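Local structure of putative oxidoreductase with NAD(P)-binding Rossmann-fold domain (Clostridium difficile, 3UUW) at residues F34-F38 against I54-I60; K20-I25 against L264-E270; K84-N88 against L112-L118. The protein probably acts as an NAD(P)-dependent dehydrogenase of the Gfo/Idh/MocA family, binding its nucleotide cofactor through an N-terminal Rossmann domain. All blocks are in the same frame, centred on the assembly; numbering follows the deposited sequence. Where two conformers were deposited one is given.

Contacts 1 and 3 both lie within the Rossmann domain, while contact 2 joins helix 16-26 of that domain to the helices that follow the mixed sheet. The centres of contacts 1 and 2 are about 20 Å apart, yet the two touch where F34 CZ meets L23 CD2 at 4.1 Å. Contact 1 also reaches contact 3, about 21 Å away between centres, through I60 CG2 against L86 CD2 at 3.8 Å. Contacts 2 and 3 stay about 14 Å apart at their nearest atoms. The side chains of F38 and Y22 lie near the GxGxxA-type segment after strand 8-12, probably the dinucleotide site. Contacts 1 and 2 also touch the second subunit.

Contact 1: residues F34-F38 against I54-I60; sequences FVGAF and IMPFDSI
F38 buries more surface here than any other residue. With chi1 t (166°) and chi2 82°, its ring receives S59 CA over one face, 4.1 Å from the centroid, while F57 O sits at the ring edge, 3.3 Å from F38 CD1; I60 CG1 lies 3.9 Å from F38 CE2. At the other end F34 (t) takes I54 CD1 on its ring face, 3.6 Å from the centroid, with I54 in the mt rotamer. F57 (m) swings back so that its CE1 lies 3.6 Å from V35 O. The two segments run parallel in register G36-M55, A37-P56, F38-F57, and a single parallel bridge extends the edge strand 33-38 of the Rossmann sheet: A37 N donates to M55 O (3.1 Å), F57 N to A37 O (3.0 Å). G36 is fully extended; a CB there would collide with F57 CE1 and M55 O. V35 has helical angles (-65/-39), and water 1 links F34 O (2.7 Å) to M55 N (3.0 Å). S59, whose OG bonds S62 OG, sits at the N-cap position of helix 60-64.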
ATOM      1  N   PHE A  34     -16.327  32.610 -23.285  1.00 21.00           N
ATOM      2  CA  PHE A  34     -14.983  32.349 -23.834  1.00 21.34           C
ATOM      3  C   PHE A  34     -14.935  33.073 -25.193  1.00 22.67           C
ATOM      4  O   PHE A  34     -15.314  32.530 -26.233  1.00 22.49           O
ATOM      5  CB  PHE A  34     -14.725  30.841 -23.971  1.00 21.08           C
ATOM      6  CG  PHE A  34     -13.257  30.456 -23.994  1.00 20.39           C
ATOM      7  CD1 PHE A  34     -12.299  31.281 -24.550  1.00 22.74           C
ATOM      8  CD2 PHE A  34     -12.857  29.236 -23.501  1.00 20.64           C
ATOM      9  CE1 PHE A  34     -10.946  30.896 -24.566  1.00 19.79           C
ATOM     10  CE2 PHE A  34     -11.521  28.843 -23.525  1.00 22.26           C
ATOM     11  CZ  PHE A  34     -10.561  29.688 -24.055  1.00 20.19           C
ATOM     12  N   VAL A  35     -14.506  34.330 -25.146  1.00 21.87           N
ATOM     13  CA  VAL A  35     -14.523  35.211 -26.310  1.00 23.32           C
ATOM     14  C   VAL A  35     -13.614  34.786 -27.443  1.00 21.93           C
ATOM     15  O   VAL A  35     -13.981  34.913 -28.623  1.00 22.86           O
ATOM     16  CB  VAL A  35     -14.157  36.657 -25.873  1.00 24.07           C
ATOM     17  CG1 VAL A  35     -13.890  37.565 -27.086  1.00 27.32           C
ATOM     18  CG2 VAL A  35     -15.247  37.210 -24.995  1.00 25.41           C
ATOM     19  N   GLY A  36     -12.429  34.296 -27.100  1.00 20.34           N
ATOM     20  CA  GLY A  36     -11.473  33.904 -28.112  1.00 19.94           C
ATOM     21  C   GLY A  36     -10.129  33.536 -27.556  1.00 18.53           C
ATOM     22  O   GLY A  36      -9.899  33.582 -26.345  1.00 18.10           O
ATOM     23  N   ALA A  37      -9.218  33.192 -28.462  1.00 19.90           N
ATOM     24  CA  ALA A  37      -7.896  32.788 -28.065  1.00 18.87           C
ATOM     25  C   ALA A  37      -6.873  33.189 -29.125  1.00 21.00           C
ATOM     26  O   ALA A  37      -7.194  33.288 -30.303  1.00 22.21           O
ATOM     27  CB  ALA A  37      -7.852  31.263 -27.833  1.00 20.03           C
ATOM     28  N   PHE A  38      -5.649  33.422 -28.672  1.00 20.47           N
ATOM     29  CA  PHE A  38      -4.551  33.774 -29.535  1.00 21.53           C
ATOM     30  C   PHE A  38      -3.335  32.996 -29.102  1.00 22.50           C
ATOM     31  O   PHE A  38      -3.096  32.796 -27.902  1.00 20.29           O
ATOM     32  CB  PHE A  38      -4.223  35.274 -29.455  1.00 22.18           C
ATOM     33  CG  PHE A  38      -2.886  35.621 -30.078  1.00 22.09           C
ATOM     34  CD1 PHE A  38      -2.766  35.784 -31.445  1.00 23.50           C
ATOM     35  CD2 PHE A  38      -1.739  35.679 -29.300  1.00 23.46           C
ATOM     36  CE1 PHE A  38      -1.531  36.051 -32.016  1.00 23.10           C
ATOM     37  CE2 PHE A  38      -0.513  35.947 -29.852  1.00 26.99           C
ATOM     38  CZ  PHE A  38      -0.402  36.136 -31.211  1.00 24.59           C
ATOM     39  N   ILE A  54     -14.041  27.989 -30.571  1.00 24.44           N
ATOM     40  CA  ILE A  54     -13.661  29.265 -30.012  1.00 23.25           C
ATOM     41  C   ILE A  54     -13.194  30.134 -31.176  1.00 24.06           C
ATOM     42  O   ILE A  54     -12.634  29.629 -32.151  1.00 24.19           O
ATOM     43  CB  ILE A  54     -12.504  29.123 -28.993  1.00 24.15           C
ATOM     44  CG1 ILE A  54     -12.922  28.266 -27.795  1.00 25.69           C
ATOM     45  CG2 ILE A  54     -12.102  30.484 -28.451  1.00 23.82           C
ATOM     46  CD1 ILE A  54     -11.752  27.888 -26.887  1.00 29.92           C
ATOM     47  N   MET A  55     -13.417  31.434 -31.055  0.60 23.74           N
ATOM     48  CA  MET A  55     -13.020  32.385 -32.086  0.60 24.72           C
ATOM     49  C   MET A  55     -11.515  32.640 -32.006  0.60 23.37           C
ATOM     50  O   MET A  55     -11.013  33.017 -30.955  0.60 22.10           O
ATOM     51  CB  MET A  55     -13.771  33.706 -31.883  0.60 25.69           C
ATOM     52  CG  MET A  55     -13.434  34.799 -32.886  0.60 29.17           C
ATOM     53  SD  MET A  55     -13.896  34.382 -34.578  0.60 34.05           S
ATOM     54  CE  MET A  55     -15.671  34.225 -34.408  0.60 35.96           C
ATOM     55  N   PRO A  56     -10.784  32.413 -33.111  1.00 23.86           N
ATOM     56  CA  PRO A  56      -9.354  32.747 -33.109  1.00 23.36           C
ATOM     57  C   PRO A  56      -9.144  34.246 -33.333  1.00 23.51           C
ATOM     58  O   PRO A  56      -9.852  34.864 -34.153  1.00 26.02           O
ATOM     59  CB  PRO A  56      -8.800  31.959 -34.288  1.00 24.91           C
ATOM     60  CG  PRO A  56      -9.939  31.805 -35.218  1.00 25.20           C
ATOM     61  CD  PRO A  56     -11.202  31.793 -34.380  1.00 24.26           C
ATOM     62  N   PHE A  57      -8.181  34.823 -32.622  1.00 23.49           N
ATOM     63  CA  PHE A  57      -7.818  36.234 -32.783  1.00 24.34           C
ATOM     64  C   PHE A  57      -6.398  36.338 -33.357  1.00 26.39           C
ATOM     65  O   PHE A  57      -5.562  35.461 -33.154  1.00 24.74           O
ATOM     66  CB  PHE A  57      -7.942  36.992 -31.459  1.00 24.63           C
ATOM     67  CG  PHE A  57      -9.354  37.428 -31.132  1.00 25.22           C
ATOM     68  CD1 PHE A  57     -10.321  36.503 -30.776  1.00 24.41           C
ATOM     69  CD2 PHE A  57      -9.712  38.766 -31.197  1.00 26.73           C
ATOM     70  CE1 PHE A  57     -11.621  36.904 -30.487  1.00 24.85           C
ATOM     71  CE2 PHE A  57     -11.010  39.177 -30.904  1.00 27.35           C
ATOM     72  CZ  PHE A  57     -11.967  38.249 -30.552  1.00 25.78           C
ATOM     73  N   ASP A  58      -6.130  37.416 -34.070  1.00 27.78           N
ATOM     74  CA  ASP A  58      -4.851  37.551 -34.762  1.00 29.89           C
ATOM     75  C   ASP A  58      -3.766  38.256 -33.951  1.00 27.68           C
ATOM     76  O   ASP A  58      -2.630  38.316 -34.388  1.00 28.84           O
ATOM     77  CB  ASP A  58      -5.030  38.221 -36.124  1.00 32.97           C
ATOM     78  CG  ASP A  58      -5.604  39.615 -36.028  1.00 37.92           C
ATOM     79  OD1 ASP A  58      -5.496  40.244 -34.956  1.00 45.48           O
ATOM     80  OD2 ASP A  58      -6.171  40.081 -37.046  1.00 46.64           O
ATOM     81  N   SER A  59      -4.114  38.770 -32.773  1.00 25.82           N
ATOM     82  CA  SER A  59      -3.127  39.427 -31.916  1.00 25.05           C
ATOM     83  C   SER A  59      -3.578  39.517 -30.470  1.00 24.21           C
ATOM     84  O   SER A  59      -4.762  39.409 -30.166  1.00 23.22           O
ATOM     85  CB  SER A  59      -2.833  40.850 -32.414  1.00 26.06           C
ATOM     86  OG  SER A  59      -3.948  41.703 -32.216  1.00 26.15           O
ATOM     87  N   ILE A  60      -2.598  39.721 -29.594  1.00 24.01           N
ATOM     88  CA  ILE A  60      -2.835  39.937 -28.178  1.00 23.13           C
ATOM     89  C   ILE A  60      -3.740  41.138 -27.989  1.00 22.48           C
ATOM     90  O   ILE A  60      -4.679  41.100 -27.199  1.00 23.50           O
ATOM     91  CB  ILE A  60      -1.498  40.217 -27.436  1.00 23.78           C
ATOM     92  CG1 ILE A  60      -0.674  38.948 -27.344  1.00 24.52           C
ATOM     93  CG2 ILE A  60      -1.761  40.781 -26.019  1.00 26.20           C
ATOM     94  CD1 ILE A  60       0.828  39.202 -27.111  1.00 29.71           C
TER
HETATM   95  O   HOH W   1     -15.372  32.030 -28.860  1.00 27.13           O

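Contact 2: residues K20-I25 against L264-E270; sequences KAYLPI and LKQKGFE
Segment 20-25 is a kinked piece of helix, with a wider pi-type turn at 20-22 and a tighter one closed by I25 N to Y22 O (3.0 Å). Segment 264-270 is helical to K267 and breaks at G268 (phi 99°), which occupies the N-cap position of the helix resuming at F269; E270 N still bonds L264 O (3.1 Å). CA atoms approach to 6.4 Å at A21-L264 and at I25-E270. L264 (mt) inserts its CD1 against P24 CB and I25 CG2, each 3.7 Å away. A21 CB sits over the F269 ring, 3.9 Å from the centroid, while the edge of F269 (m) turns to the face of Y22 (m) in an offset edge-to-face pair, centroids 5.4 Å apart, planes at 81°. Helix 16-26, the first of the Rossmann fold, is thus packed against helices that follow the mixed sheet in the chain. Y22 OH also bonds Y94 and D96. I25 takes the p rotamer, bringing CD1 3.4 Å from F269 O. W260 of the second subunit packs on A21 and L264.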
ATOM      1  N   LYS A  20      -3.362  20.982 -21.623  1.00 20.17           N
ATOM      2  CA  LYS A  20      -3.627  19.907 -20.666  1.00 20.62           C
ATOM      3  C   LYS A  20      -4.180  20.349 -19.309  1.00 21.38           C
ATOM      4  O   LYS A  20      -4.887  19.565 -18.675  1.00 22.17           O
ATOM      5  CB  LYS A  20      -2.369  19.045 -20.441  1.00 21.94           C
ATOM      6  CG  LYS A  20      -1.316  19.670 -19.567  1.00 23.42           C
ATOM      7  CD  LYS A  20      -0.125  18.731 -19.427  1.00 27.70           C
ATOM      8  CE  LYS A  20       0.944  19.325 -18.550  1.00 29.77           C
ATOM      9  NZ  LYS A  20       2.091  18.399 -18.412  1.00 32.84           N
ATOM     10  N   ALA A  21      -3.862  21.579 -18.880  1.00 21.03           N
ATOM     11  CA  ALA A  21      -4.202  22.072 -17.513  1.00 20.08           C
ATOM     12  C   ALA A  21      -5.286  23.118 -17.433  1.00 19.63           C
ATOM     13  O   ALA A  21      -5.846  23.339 -16.324  1.00 20.39           O
ATOM     14  CB  ALA A  21      -2.946  22.626 -16.830  1.00 20.83           C
ATOM     15  N   TYR A  22      -5.572  23.801 -18.557  1.00 17.57           N
ATOM     16  CA  TYR A  22      -6.550  24.897 -18.570  1.00 17.80           C
ATOM     17  C   TYR A  22      -7.705  24.740 -19.534  1.00 19.63           C
ATOM     18  O   TYR A  22      -8.870  24.829 -19.099  1.00 21.83           O
ATOM     19  CB  TYR A  22      -5.850  26.238 -18.762  1.00 17.38           C
ATOM     20  CG  TYR A  22      -4.959  26.551 -17.597  1.00 15.83           C
ATOM     21  CD1 TYR A  22      -5.489  27.072 -16.426  1.00 15.12           C
ATOM     22  CD2 TYR A  22      -3.605  26.240 -17.623  1.00 18.91           C
ATOM     23  CE1 TYR A  22      -4.677  27.354 -15.328  1.00 15.85           C
ATOM     24  CE2 TYR A  22      -2.779  26.506 -16.531  1.00 18.79           C
ATOM     25  CZ  TYR A  22      -3.319  27.048 -15.387  1.00 16.01           C
ATOM     26  OH  TYR A  22      -2.516  27.325 -14.293  1.00 16.48           O
ATOM     27  N   LEU A  23      -7.412  24.492 -20.819  1.00 19.72           N
ATOM     28  CA  LEU A  23      -8.458  24.320 -21.830  1.00 20.13           C
ATOM     29  C   LEU A  23      -9.494  23.280 -21.410  1.00 20.87           C
ATOM     30  O   LEU A  23     -10.709  23.543 -21.547  1.00 20.41           O
ATOM     31  CB  LEU A  23      -7.858  24.028 -23.219  1.00 20.29           C
ATOM     32  CG  LEU A  23      -7.327  25.274 -23.936  1.00 20.36           C
ATOM     33  CD1 LEU A  23      -6.421  24.939 -25.101  1.00 23.56           C
ATOM     34  CD2 LEU A  23      -8.502  26.183 -24.371  1.00 24.27           C
ATOM     35  N   PRO A  24      -9.050  22.132 -20.844  1.00 19.73           N
ATOM     36  CA  PRO A  24     -10.088  21.145 -20.511  1.00 20.41           C
ATOM     37  C   PRO A  24     -11.135  21.626 -19.512  1.00 21.41           C
ATOM     38  O   PRO A  24     -12.256  21.128 -19.519  1.00 22.08           O
ATOM     39  CB  PRO A  24      -9.285  19.968 -19.957  1.00 20.35           C
ATOM     40  CG  PRO A  24      -7.956  20.071 -20.679  1.00 20.75           C
ATOM     41  CD  PRO A  24      -7.695  21.553 -20.671  1.00 19.48           C
ATOM     42  N   ILE A  25     -10.787  22.580 -18.666  1.00 20.27           N
ATOM     43  CA  ILE A  25     -11.783  23.113 -17.723  1.00 22.27           C
ATOM     44  C   ILE A  25     -12.481  24.373 -18.253  1.00 21.06           C
ATOM     45  O   ILE A  25     -13.726  24.511 -18.128  1.00 20.60           O
ATOM     46  CB  ILE A  25     -11.193  23.313 -16.312  1.00 25.67           C
ATOM     47  CG1 ILE A  25      -9.882  24.066 -16.367  1.00 26.89           C
ATOM     48  CG2 ILE A  25     -11.006  21.979 -15.648  1.00 31.27           C
ATOM     49  CD1 ILE A  25      -9.062  24.048 -15.059  1.00 29.23           C
ATOM     50  N   LEU A 264      -7.769  17.684 -13.061  1.00 15.81           N
ATOM     51  CA  LEU A 264      -7.518  19.117 -12.892  1.00 15.21           C
ATOM     52  C   LEU A 264      -8.137  19.607 -11.587  1.00 13.80           C
ATOM     53  O   LEU A 264      -7.634  20.540 -10.951  1.00 14.11           O
ATOM     54  CB  LEU A 264      -8.027  19.898 -14.092  1.00 15.86           C
ATOM     55  CG  LEU A 264      -7.357  19.443 -15.396  1.00 17.56           C
ATOM     56  CD1 LEU A 264      -7.866  20.281 -16.583  1.00 19.35           C
ATOM     57  CD2 LEU A 264      -5.818  19.528 -15.281  1.00 20.44           C
ATOM     58  N   LYS A 265      -9.219  18.955 -11.199  1.00 15.12           N
ATOM     59  CA  LYS A 265      -9.806  19.192  -9.896  1.00 14.46           C
ATOM     60  C   LYS A 265      -8.827  18.689  -8.839  1.00 15.15           C
ATOM     61  O   LYS A 265      -8.562  19.370  -7.829  1.00 14.93           O
ATOM     62  CB  LYS A 265     -11.146  18.463  -9.788  1.00 15.10           C
ATOM     63  CG  LYS A 265     -11.834  18.609  -8.426  1.00 16.41           C
ATOM     64  CD  LYS A 265     -12.339  20.022  -8.153  1.00 22.74           C
ATOM     65  CE  LYS A 265     -13.148  20.074  -6.881  1.00 24.00           C
ATOM     66  NZ  LYS A 265     -13.721  21.447  -6.651  1.00 26.81           N
ATOM     67  N   GLN A 266      -8.275  17.493  -9.053  1.00 14.69           N
ATOM     68  CA  GLN A 266      -7.309  16.931  -8.102  1.00 14.85           C
ATOM     69  C   GLN A 266      -6.128  17.845  -7.872  1.00 14.73           C
ATOM     70  O   GLN A 266      -5.710  18.013  -6.743  1.00 14.92           O
ATOM     71  CB  GLN A 266      -6.741  15.597  -8.583  1.00 16.12           C
ATOM     72  CG  GLN A 266      -7.722  14.459  -8.722  1.00 15.48           C
ATOM     73  CD  GLN A 266      -7.080  13.257  -9.407  1.00 16.01           C
ATOM     74  OE1 GLN A 266      -5.866  13.151  -9.481  1.00 17.88           O
ATOM     75  NE2 GLN A 266      -7.913  12.390 -10.000  1.00 17.67           N
ATOM     76  N   LYS A 267      -5.578  18.410  -8.947  1.00 14.53           N
ATOM     77  CA  LYS A 267      -4.328  19.163  -8.848  1.00 14.21           C
ATOM     78  C   LYS A 267      -4.532  20.608  -8.439  1.00 13.60           C
ATOM     79  O   LYS A 267      -3.561  21.295  -8.122  1.00 16.19           O
ATOM     80  CB  LYS A 267      -3.581  19.102 -10.159  1.00 14.94           C
ATOM     81  CG  LYS A 267      -3.166  17.686 -10.580  1.00 15.35           C
ATOM     82  CD  LYS A 267      -2.649  17.716 -11.992  1.00 17.55           C
ATOM     83  CE  LYS A 267      -2.480  16.348 -12.636  1.00 18.53           C
ATOM     84  NZ  LYS A 267      -1.625  15.420 -11.818  1.00 20.53           N
ATOM     85  N   GLY A 268      -5.781  21.076  -8.399  1.00 14.49           N
ATOM     86  CA  GLY A 268      -6.053  22.453  -7.992  1.00 14.82           C
ATOM     87  C   GLY A 268      -6.284  23.429  -9.145  1.00 14.70           C
ATOM     88  O   GLY A 268      -6.644  24.578  -8.922  1.00 15.12           O
ATOM     89  N   PHE A 269      -6.074  22.982 -10.379  1.00 15.17           N
ATOM     90  CA  PHE A 269      -6.258  23.865 -11.534  1.00 14.32           C
ATOM     91  C   PHE A 269      -7.715  24.296 -11.691  1.00 15.71           C
ATOM     92  O   PHE A 269      -7.992  25.426 -12.083  1.00 15.30           O
ATOM     93  CB  PHE A 269      -5.770  23.211 -12.819  1.00 14.90           C
ATOM     94  CG  PHE A 269      -4.289  23.069 -12.891  1.00 14.63           C
ATOM     95  CD1 PHE A 269      -3.492  24.192 -13.128  1.00 18.13           C
ATOM     96  CD2 PHE A 269      -3.670  21.850 -12.680  1.00 16.09           C
ATOM     97  CE1 PHE A 269      -2.129  24.085 -13.197  1.00 17.44           C
ATOM     98  CE2 PHE A 269      -2.293  21.725 -12.733  1.00 17.33           C
ATOM     99  CZ  PHE A 269      -1.503  22.842 -12.987  1.00 18.21           C
ATOM    100  N   GLU A 270      -8.650  23.386 -11.428  1.00 15.29           N
ATOM    101  CA  GLU A 270     -10.048  23.717 -11.553  1.00 16.31           C
ATOM    102  C   GLU A 270     -10.463  24.796 -10.554  1.00 16.62           C
ATOM    103  O   GLU A 270     -11.068  25.815 -10.928  1.00 15.80           O
ATOM    104  CB  GLU A 270     -10.925  22.438 -11.439  1.00 18.12           C
ATOM    105  CG  GLU A 270     -12.385  22.709 -11.558  1.00 19.38           C
ATOM    106  CD  GLU A 270     -13.225  21.455 -11.770  1.00 23.77           C
ATOM    107  OE1 GLU A 270     -14.405  21.480 -11.406  1.00 33.41           O
ATOM    108  OE2 GLU A 270     -12.720  20.475 -12.332  1.00 28.74           O
TER

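Contact 3: residues K84-N88 against L112-L118; sequences KILLN and LSTKKNL
L87 is the heart of this contact, wedged between L112 of the neighbouring helix and L118 just after that helix ends. In the mt rotamer it places CB 3.8 Å from L112 CD2 and CD2 3.9 Å from L118 CD1, while its CD2 also lies 4.0 Å from S113 CB. L112, second in buried area, adopts the tp rotamer and points its CB toward helix 84-88; its CD2 also touches K84 CG (4.2 Å) and its CD1 lies 3.7 Å from N88 OD1. The helical pieces 84-88 and 112-116 run nearly parallel, at 8°, with axes 9.9 Å apart and the closest CA pair at L87-S113 (6.2 Å). They are the ends of helices from successive beta-alpha-beta units of the Rossmann fold, leading into strands 92-95 and 120-122, and L87 also packs on V93. Helix 103-116 finishes in a Schellman motif: N117 takes positive phi (57°), L118 N bonds S113 O (2.9 Å), and the chain turns so that L118 CB faces L87. N88 (m), exposed to solvent, brings its amide round to the other helix. Water 2 joins N88 OD1 (2.9 Å) to K115 NZ (2.7 Å); water 3 links N88 O and OD1, both 3.1 Å, to K116 NZ (3.2 Å). The helices therefore adhere through leucine packing inside, with their polar ends connected across the surface by water.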
ATOM      1  N   LYS A  84       2.294  43.791 -19.299  0.60 20.30           N
ATOM      2  CA  LYS A  84       2.274  45.238 -19.316  0.60 21.45           C
ATOM      3  C   LYS A  84       1.219  45.713 -20.331  0.60 21.31           C
ATOM      4  O   LYS A  84       0.406  46.569 -20.018  0.60 20.82           O
ATOM      5  CB  LYS A  84       3.679  45.775 -19.606  0.60 22.47           C
ATOM      6  CG  LYS A  84       3.860  47.265 -19.495  0.60 25.85           C
ATOM      7  CD  LYS A  84       5.346  47.617 -19.225  0.60 26.53           C
ATOM      8  CE  LYS A  84       6.333  46.768 -20.064  0.60 30.89           C
ATOM      9  NZ  LYS A  84       7.748  47.275 -20.041  0.60 32.94           N
ATOM     10  N   ILE A  85       1.207  45.118 -21.523  1.00 21.68           N
ATOM     11  CA  ILE A  85       0.193  45.436 -22.547  1.00 21.32           C
ATOM     12  C   ILE A  85      -1.242  45.177 -22.046  1.00 20.78           C
ATOM     13  O   ILE A  85      -2.133  46.025 -22.180  1.00 22.24           O
ATOM     14  CB  ILE A  85       0.436  44.613 -23.821  1.00 22.32           C
ATOM     15  CG1 ILE A  85       1.721  45.082 -24.518  1.00 25.55           C
ATOM     16  CG2 ILE A  85      -0.771  44.692 -24.767  1.00 21.31           C
ATOM     17  CD1 ILE A  85       2.195  44.149 -25.616  1.00 30.57           C
ATOM     18  N   LEU A  86      -1.447  44.012 -21.436  1.00 20.02           N
ATOM     19  CA  LEU A  86      -2.773  43.597 -20.988  1.00 18.61           C
ATOM     20  C   LEU A  86      -3.339  44.485 -19.889  1.00 18.41           C
ATOM     21  O   LEU A  86      -4.475  44.921 -19.961  1.00 18.15           O
ATOM     22  CB  LEU A  86      -2.729  42.134 -20.510  1.00 17.71           C
ATOM     23  CG  LEU A  86      -2.424  41.089 -21.591  1.00 19.14           C
ATOM     24  CD1 LEU A  86      -2.346  39.651 -20.996  1.00 20.71           C
ATOM     25  CD2 LEU A  86      -3.481  41.163 -22.692  1.00 20.01           C
ATOM     26  N   LEU A  87      -2.518  44.761 -18.884  1.00 18.70           N
ATOM     27  CA  LEU A  87      -2.939  45.614 -17.788  1.00 18.92           C
ATOM     28  C   LEU A  87      -3.255  47.016 -18.312  1.00 19.23           C
ATOM     29  O   LEU A  87      -4.224  47.638 -17.899  1.00 19.71           O
ATOM     30  CB  LEU A  87      -1.873  45.641 -16.682  1.00 18.20           C
ATOM     31  CG  LEU A  87      -1.625  44.328 -15.945  1.00 18.82           C
ATOM     32  CD1 LEU A  87      -0.428  44.460 -14.997  1.00 20.22           C
ATOM     33  CD2 LEU A  87      -2.876  43.864 -15.204  1.00 19.55           C
ATOM     34  N   ASN A  88      -2.476  47.502 -19.266  1.00 21.48           N
ATOM     35  CA  ASN A  88      -2.729  48.827 -19.804  1.00 24.26           C
ATOM     36  C   ASN A  88      -3.990  48.890 -20.670  1.00 24.82           C
ATOM     37  O   ASN A  88      -4.567  49.970 -20.839  1.00 26.15           O
ATOM     38  CB  ASN A  88      -1.495  49.376 -20.516  1.00 25.45           C
ATOM     39  CG  ASN A  88      -0.500  49.961 -19.541  1.00 27.88           C
ATOM     40  OD1 ASN A  88      -0.884  50.681 -18.623  1.00 30.56           O
ATOM     41  ND2 ASN A  88       0.773  49.675 -19.737  1.00 31.23           N
ATOM     42  N   LEU A 112       1.413  48.198 -11.337  1.00 16.42           N
ATOM     43  CA  LEU A 112       0.566  48.569 -12.484  1.00 17.95           C
ATOM     44  C   LEU A 112      -0.850  47.999 -12.305  1.00 17.43           C
ATOM     45  O   LEU A 112      -1.846  48.723 -12.473  1.00 18.16           O
ATOM     46  CB  LEU A 112       1.190  48.107 -13.803  1.00 18.64           C
ATOM     47  CG  LEU A 112       0.424  48.449 -15.079  1.00 22.68           C
ATOM     48  CD1 LEU A 112       0.163  49.946 -15.188  1.00 26.65           C
ATOM     49  CD2 LEU A 112       1.188  47.935 -16.317  1.00 26.55           C
ATOM     50  N   SER A 113      -0.951  46.749 -11.875  1.00 16.20           N
ATOM     51  CA  SER A 113      -2.262  46.121 -11.677  1.00 16.22           C
ATOM     52  C   SER A 113      -3.072  46.855 -10.595  1.00 17.76           C
ATOM     53  O   SER A 113      -4.251  47.134 -10.761  1.00 18.01           O
ATOM     54  CB  SER A 113      -2.105  44.625 -11.355  1.00 16.55           C
ATOM     55  OG  SER A 113      -1.719  44.394  -9.992  1.00 17.63           O
ATOM     56  N   THR A 114      -2.428  47.228  -9.497  1.00 18.10           N
ATOM     57  CA  THR A 114      -3.153  47.896  -8.424  1.00 21.04           C
ATOM     58  C   THR A 114      -3.596  49.327  -8.849  1.00 22.13           C
ATOM     59  O   THR A 114      -4.706  49.759  -8.521  1.00 23.81           O
ATOM     60  CB  THR A 114      -2.344  47.872  -7.113  1.00 21.75           C
ATOM     61  OG1 THR A 114      -1.117  48.553  -7.293  1.00 28.84           O
ATOM     62  CG2 THR A 114      -2.081  46.476  -6.666  1.00 24.11           C
ATOM     63  N   LYS A 115      -2.759  50.026  -9.614  1.00 21.21           N
ATOM     64  CA  LYS A 115      -3.125  51.332 -10.143  1.00 23.53           C
ATOM     65  C   LYS A 115      -4.386  51.229 -11.008  1.00 23.74           C
ATOM     66  O   LYS A 115      -5.270  52.102 -10.938  1.00 24.85           O
ATOM     67  CB  LYS A 115      -1.981  51.881 -10.996  1.00 24.18           C
ATOM     68  CG  LYS A 115      -2.284  53.183 -11.718  1.00 30.65           C
ATOM     69  CD  LYS A 115      -1.250  53.404 -12.815  1.00 35.96           C
ATOM     70  CE  LYS A 115      -1.577  54.604 -13.679  1.00 42.09           C
ATOM     71  NZ  LYS A 115      -0.649  54.672 -14.847  1.00 45.03           N
ATOM     72  N   LYS A 116      -4.483  50.149 -11.795  1.00 22.58           N
ATOM     73  CA  LYS A 116      -5.602  49.953 -12.722  1.00 24.31           C
ATOM     74  C   LYS A 116      -6.812  49.273 -12.068  1.00 25.26           C
ATOM     75  O   LYS A 116      -7.842  49.076 -12.715  1.00 27.58           O
ATOM     76  CB  LYS A 116      -5.130  49.137 -13.943  1.00 24.52           C
ATOM     77  CG  LYS A 116      -4.021  49.784 -14.784  1.00 28.99           C
ATOM     78  CD  LYS A 116      -4.494  50.976 -15.567  1.00 33.37           C
ATOM     79  CE  LYS A 116      -5.396  50.581 -16.730  1.00 35.84           C
ATOM     80  NZ  LYS A 116      -5.947  51.795 -17.391  1.00 39.28           N
ATOM     81  N   ASN A 117      -6.686  48.934 -10.787  1.00 23.47           N
ATOM     82  CA  ASN A 117      -7.698  48.188 -10.050  1.00 24.56           C
ATOM     83  C   ASN A 117      -8.008  46.858 -10.737  1.00 22.89           C
ATOM     84  O   ASN A 117      -9.177  46.484 -10.951  1.00 22.58           O
ATOM     85  CB  ASN A 117      -8.967  49.009  -9.843  1.00 26.88           C
ATOM     86  CG  ASN A 117      -9.436  48.928  -8.425  1.00 33.78           C
ATOM     87  OD1 ASN A 117     -10.197  48.033  -8.060  1.00 41.39           O
ATOM     88  ND2 ASN A 117      -8.906  49.823  -7.580  1.00 37.99           N
ATOM     89  N   LEU A 118      -6.938  46.140 -11.073  1.00 19.44           N
ATOM     90  CA  LEU A 118      -7.046  44.852 -11.741  1.00 18.99           C
ATOM     91  C   LEU A 118      -6.349  43.761 -10.934  1.00 18.49           C
ATOM     92  O   LEU A 118      -5.389  44.027 -10.206  1.00 18.93           O
ATOM     93  CB  LEU A 118      -6.392  44.930 -13.116  1.00 18.39           C
ATOM     94  CG  LEU A 118      -7.029  45.908 -14.089  1.00 20.60           C
ATOM     95  CD1 LEU A 118      -6.126  46.064 -15.323  1.00 21.73           C
ATOM     96  CD2 LEU A 118      -8.441  45.463 -14.490  1.00 24.51           C
TER
HETATM   97  O   HOH W   2      -0.711  53.056 -16.994  1.00 36.15           O
HETATM   98  O   HOH W   3      -3.389  52.335 -19.256  1.00 39.24           O